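Local coordinates for glutathione S-transferase (Sphingobium chungbukense, PDB 6M1T), which conjugates glutathione to electrophilic compounds as a bacterial beta-class glutathione transferase working in detoxification, at the interface of chains A and B. Residues are numbered along the deposited sequence; one frame, centred on the assembly and turned at random. Chains: chain A/B, Glutathione S-transferase.

Contact 1: the interface of chains A and B. Residues chain A 96-97, 99-100, 103-104; chain B 65, 67, 102.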
# COMPACT_ATOMS: atom_id res chain seq x y z
N SER A 96 -0.01 8.28 2.15
CA SER A 96 0.48 8.28 0.75
C SER A 96 1.88 7.69 0.71
O SER A 96 2.15 6.72 -0.06
CB SER A 96 0.44 9.68 0.14
OG SER A 96 0.89 9.67 -1.20
N ARG A 97 2.77 8.22 1.55
CA ARG A 97 4.16 7.73 1.56
C ARG A 97 4.16 6.25 2.00
O ARG A 97 4.95 5.49 1.43
CB ARG A 97 5.08 8.65 2.38
CG ARG A 97 5.47 9.97 1.71
CD ARG A 97 5.93 9.93 0.25
NE ARG A 97 4.77 9.86 -0.65
CZ ARG A 97 4.76 9.44 -1.93
NH1 ARG A 97 3.61 9.42 -2.57
NH2 ARG A 97 5.85 9.06 -2.58
N SER A 99 1.84 3.97 1.58
CA SER A 99 1.25 3.18 0.46
C SER A 99 2.28 3.07 -0.66
O SER A 99 2.46 1.97 -1.22
CB SER A 99 -0.15 3.69 -0.03
OG SER A 99 -0.15 2.99 -1.29
N PHE A 100 3.04 4.14 -0.95
CA PHE A 100 4.08 4.09 -1.98
C PHE A 100 5.18 3.09 -1.58
O PHE A 100 5.67 2.28 -2.42
CB PHE A 100 4.70 5.46 -2.23
CG PHE A 100 5.90 5.38 -3.10
CD1 PHE A 100 5.78 5.38 -4.48
CD2 PHE A 100 7.16 5.36 -2.54
CE1 PHE A 100 6.91 5.32 -5.29
CE2 PHE A 100 8.28 5.28 -3.35
CZ PHE A 100 8.17 5.28 -4.72
N SER A 103 3.56 -0.62 -1.67
CA SER A 103 2.94 -1.01 -2.95
C SER A 103 3.94 -0.85 -4.10
O SER A 103 3.85 -1.61 -5.05
CB SER A 103 1.62 -0.22 -3.11
OG SER A 103 0.90 -0.98 -2.12
N GLU A 104 4.90 0.07 -4.05
CA GLU A 104 5.81 0.29 -5.21
C GLU A 104 7.25 -0.12 -4.86
O GLU A 104 7.79 -0.96 -5.55
CB GLU A 104 5.78 1.76 -5.64
CG GLU A 104 4.37 2.25 -5.99
CD GLU A 104 3.77 1.60 -7.23
OE1 GLU A 104 2.58 1.81 -7.48
OE2 GLU A 104 4.47 0.87 -7.92
N GLU B 65 -1.63 7.81 -4.53
CA GLU B 65 -1.78 6.49 -3.86
C GLU B 65 -3.24 6.32 -3.47
O GLU B 65 -3.78 7.10 -2.61
CB GLU B 65 -0.85 6.37 -2.64
CG GLU B 65 0.62 6.37 -2.97
CD GLU B 65 1.12 5.25 -3.86
OE1 GLU B 65 2.02 5.54 -4.70
OE2 GLU B 65 0.67 4.07 -3.71
N PRO B 67 -4.95 4.31 -1.42
CA PRO B 67 -5.36 4.25 -0.02
C PRO B 67 -5.50 5.67 0.58
O PRO B 67 -6.46 5.92 1.28
CB PRO B 67 -4.26 3.38 0.64
CG PRO B 67 -3.80 2.50 -0.51
CD PRO B 67 -3.82 3.39 -1.73
N GLY B 102 -3.90 -2.73 -2.28
CA GLY B 102 -2.91 -1.93 -3.00
C GLY B 102 -1.58 -2.66 -3.21
O GLY B 102 -1.01 -2.56 -4.32
O HOH W 1 2.44 4.83 -7.09
O HOH W 2 2.65 7.94 -5.08
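The ring of A:Phe100 meets the carboxylate of B:Glu65 edge-on: OE1 lies in the ring plane, 3.8 Å from A:Phe100 CD1, and the two planes stand 80° apart. The guanidinium of A:Arg97 carries A:Phe100 CB on one face, near the rim, while A:Ser96 OG sits at its edge and takes a hydrogen bond from A:Arg97 NH1 (3.1 Å). In this glutathione transferase dimer, B:Glu65 immediately precedes the segment that corresponds to the family's SNAIL/TRAIL motif, at the glutathione pocket, yet its side chain reaches over helix 89-108 of the other subunit. CG passes the carbonyl of A:Ser96, and a bend at chi2 (-61°) then turns the carboxylate toward A:Ser99. There A:Ser99 OG donates to B:Glu65 OE2 at 2.8 Å, from the anti side and 27° out of the carboxylate plane. OE1 is served by two waters, one leading to A:Arg97 NH1 and the other to A:Glu104 OE1, which lies 4.7 Å from B:Glu65 OE1; the bridging water probably eases the meeting of two acids. Were B:Glu65 an alanine, A:Ser99 OG would probably lose its acceptor and the two waters the carboxylate oxygen they share. B:Pro67 CG packs on A:Ser99 CB at 3.9 Å.

Contact 2: the interface of chains A and B. Residues chain A 92, 95; chain B 63, 71-72, 75.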
# COMPACT_ATOMS: atom_id res chain seq x y z
N TYR A 92 -2.63 12.61 5.50
CA TYR A 92 -2.91 11.91 4.21
C TYR A 92 -1.60 11.78 3.45
O TYR A 92 -1.43 10.74 2.78
CB TYR A 92 -4.00 12.61 3.40
CG TYR A 92 -5.27 12.66 4.18
CD1 TYR A 92 -6.14 11.59 4.16
CD2 TYR A 92 -5.56 13.75 4.97
CE1 TYR A 92 -7.30 11.60 4.90
CE2 TYR A 92 -6.72 13.78 5.72
CZ TYR A 92 -7.59 12.72 5.67
OH TYR A 92 -8.70 12.77 6.42
N ILE A 95 0.10 8.70 4.90
CA ILE A 95 -0.53 7.45 4.40
C ILE A 95 -0.09 7.21 2.94
O ILE A 95 0.16 6.01 2.52
CB ILE A 95 -2.04 7.54 4.59
CG1 ILE A 95 -2.40 7.63 6.08
CG2 ILE A 95 -2.77 6.38 3.93
CD1 ILE A 95 -3.86 7.95 6.33
N LEU B 63 -2.52 14.77 -3.91
CA LEU B 63 -2.41 13.45 -3.22
C LEU B 63 -2.27 12.37 -4.28
O LEU B 63 -3.03 12.41 -5.27
CB LEU B 63 -3.66 13.14 -2.39
CG LEU B 63 -3.90 13.96 -1.13
CD1 LEU B 63 -5.09 13.36 -0.37
CD2 LEU B 63 -2.66 14.00 -0.26
N LEU B 71 -9.17 7.55 1.45
CA LEU B 71 -9.50 7.99 2.85
C LEU B 71 -9.83 9.49 2.88
O LEU B 71 -10.81 9.86 3.54
CB LEU B 71 -8.33 7.64 3.77
CG LEU B 71 -8.19 6.15 4.07
CD1 LEU B 71 -6.96 5.87 4.90
CD2 LEU B 71 -9.39 5.57 4.77
N TYR B 72 -9.06 10.30 2.18
CA TYR B 72 -9.32 11.76 2.01
C TYR B 72 -10.77 11.98 1.51
O TYR B 72 -11.53 12.78 2.10
CB TYR B 72 -8.29 12.40 1.09
CG TYR B 72 -8.56 13.87 0.87
CD1 TYR B 72 -9.48 14.29 -0.08
CD2 TYR B 72 -8.00 14.82 1.70
CE1 TYR B 72 -9.75 15.64 -0.27
CE2 TYR B 72 -8.30 16.17 1.56
CZ TYR B 72 -9.18 16.57 0.58
OH TYR B 72 -9.47 17.90 0.42
N ASP B 75 -13.36 11.09 4.15
CA ASP B 75 -13.31 11.97 5.35
C ASP B 75 -13.73 13.41 4.99
O ASP B 75 -13.89 14.19 5.92
CB ASP B 75 -11.93 12.05 5.95
CG ASP B 75 -11.36 10.75 6.47
OD1 ASP B 75 -12.16 9.83 6.71
OD2 ASP B 75 -10.10 10.70 6.64
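This is a subunit interface of the homodimer typical of glutathione transferases, and here A:Tyr92 reaches across from helix 89-108 to lie along helix 66-76 of chain B, joining one subunit's C-terminal domain to the other's N-terminal domain. With CG anti to the carbonyl carbon (chi1 -59°), the phenol is aimed along that helix and held on a face and at its hydroxyl end. Over one face stands the ring of B:Tyr72, its CD2 4.1 Å above the centre of the A:Tyr92 ring, in an edge-to-face pair with planes 80° apart. CE1 of A:Tyr92 also presses on the backbone of B:Tyr72, 3.5 Å from its CA, so the phenol rests on the helix itself. At the far end the hydroxyl OH of A:Tyr92 donates to B:Asp75 OD2 at 2.5 Å, using the anti lone pair of that oxygen. OD2 lies in the plane of the phenol, although the carboxylate is turned 58° from it. Nearer the backbone, A:Tyr92 CB lies 4.0 Å from B:Leu63 CD1. Beside the phenol, A:Ile95 CD1 meets B:Leu71 CD1 at 4.0 Å, the two side chains crossing at about a right angle. Ring packing and the short phenol-carboxylate bond together probably help to fix how the two subunits are set against each other.

Contact 3: the interface of chains A and B. Residues chain A 63-64, 67-68; chain B 92-93, 95-96.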
# COMPACT_ATOMS: atom_id res chain seq x y z
N LEU A 63 -3.37 -7.37 13.81
CA LEU A 63 -3.36 -6.41 12.70
C LEU A 63 -2.23 -6.79 11.72
O LEU A 63 -1.14 -7.23 12.17
CB LEU A 63 -3.12 -5.05 13.35
CG LEU A 63 -3.54 -3.80 12.62
CD1 LEU A 63 -5.03 -3.83 12.24
CD2 LEU A 63 -3.23 -2.60 13.51
N THR A 64 -2.49 -6.70 10.42
CA THR A 64 -1.46 -6.98 9.38
C THR A 64 -1.30 -5.75 8.49
O THR A 64 -2.16 -4.85 8.56
CB THR A 64 -1.80 -8.21 8.53
OG1 THR A 64 -3.05 -7.96 7.91
CG2 THR A 64 -1.89 -9.50 9.32
N PRO A 67 1.61 -0.44 6.71
CA PRO A 67 0.95 0.87 6.80
C PRO A 67 -0.05 0.99 7.96
O PRO A 67 -0.05 2.04 8.69
CB PRO A 67 0.30 0.99 5.42
CG PRO A 67 1.21 0.23 4.51
CD PRO A 67 1.60 -0.99 5.33
N ALA A 68 -0.88 -0.04 8.19
CA ALA A 68 -1.85 -0.06 9.30
C ALA A 68 -1.13 -0.21 10.65
O ALA A 68 -1.48 0.48 11.60
CB ALA A 68 -2.85 -1.16 9.08
N TYR B 92 -8.01 1.31 11.56
CA TYR B 92 -6.76 0.53 11.29
C TYR B 92 -7.05 -0.78 10.52
O TYR B 92 -6.26 -1.09 9.62
CB TYR B 92 -5.99 0.27 12.58
CG TYR B 92 -5.70 1.53 13.33
CD1 TYR B 92 -4.73 2.41 12.89
CD2 TYR B 92 -6.40 1.84 14.48
CE1 TYR B 92 -4.48 3.60 13.54
CE2 TYR B 92 -6.13 3.01 15.18
CZ TYR B 92 -5.20 3.90 14.69
OH TYR B 92 -4.92 5.06 15.34
N ARG B 93 -8.18 -1.45 10.77
CA ARG B 93 -8.61 -2.65 10.00
C ARG B 93 -8.91 -2.24 8.55
O ARG B 93 -8.56 -3.05 7.64
CB ARG B 93 -9.79 -3.37 10.63
CG ARG B 93 -9.47 -3.88 12.03
CD ARG B 93 -10.49 -4.84 12.58
NE ARG B 93 -11.61 -4.16 13.17
CZ ARG B 93 -11.92 -4.10 14.46
NH1 ARG B 93 -11.17 -4.64 15.40
NH2 ARG B 93 -13.02 -3.45 14.80
N ILE B 95 -7.54 0.39 6.96
CA ILE B 95 -6.22 0.74 6.37
C ILE B 95 -5.47 -0.55 6.03
O ILE B 95 -4.87 -0.62 4.92
CB ILE B 95 -5.43 1.70 7.28
CG1 ILE B 95 -6.09 3.08 7.35
CG2 ILE B 95 -3.98 1.81 6.84
CD1 ILE B 95 -5.43 3.99 8.38
N SER B 96 -5.59 -1.58 6.87
CA SER B 96 -5.00 -2.92 6.61
C SER B 96 -5.59 -3.50 5.31
O SER B 96 -4.83 -3.93 4.41
CB SER B 96 -5.24 -3.84 7.79
OG SER B 96 -4.82 -5.14 7.50
O HOH W 3 -5.23 -6.68 9.71
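A:Ala68 forms the apolar centre, its small methyl pushed against one turn of helix 89-108 of chain B. CB lies 3.4 Å from the backbone carbonyl oxygen O of B:Tyr92 and 3.7 Å from B:Ser96 CA, so the first turn of helix 66-75 of chain A comes close to the partner's backbone. On one flank the CG2 branch of B:Ile95 touches A:Ala68 CA at 3.8 Å. With CG1 anti to the carbonyl carbon (chi1 -68°), CG2 lies anti to the backbone N and is turned to A:Ala68. On another flank both methyls of A:Leu63 lie against B:Tyr92: CD2 approaches the tyrosine CB at 4.1 Å while CD1 faces its carbonyl group, the two side chains meeting at a slant. A:Leu63 has CG anti to its backbone nitrogen (chi1 -158°), which carries both methyls over this turn. Further out the contact becomes polar. B:Ser96 OG donates to the backbone carbonyl O of A:Thr64 at 2.9 Å, from well above the carbonyl plane (53° out of it) and thus away from the lone-pair directions. The bond from A:Thr64 OG1 to the same serine oxygen is weak. Water 3 supplements it, joining both hydroxyls and the backbone amide of A:Thr64; it sits 2.7 Å from B:Ser96 OG and 2.8 Å from A:Thr64 N.

Helix 89-108 runs through all three contacts, chiefly against residues 63 to 75 of the partner, and in contact 1 also against its own copy. Contacts 1 and 2, whose C-alpha centres lie about 11 Å apart, both use this helix of chain A and the chain B segment; contact 3, about 13 Å from contact 1 and 15 Å from contact 2, reverses the chains. Residues 63, 67, 92, 95 and 96 therefore recur on both sides of the two-fold. Because the same segment also lines the glutathione pocket, dimer formation probably helps to hold that pocket in shape.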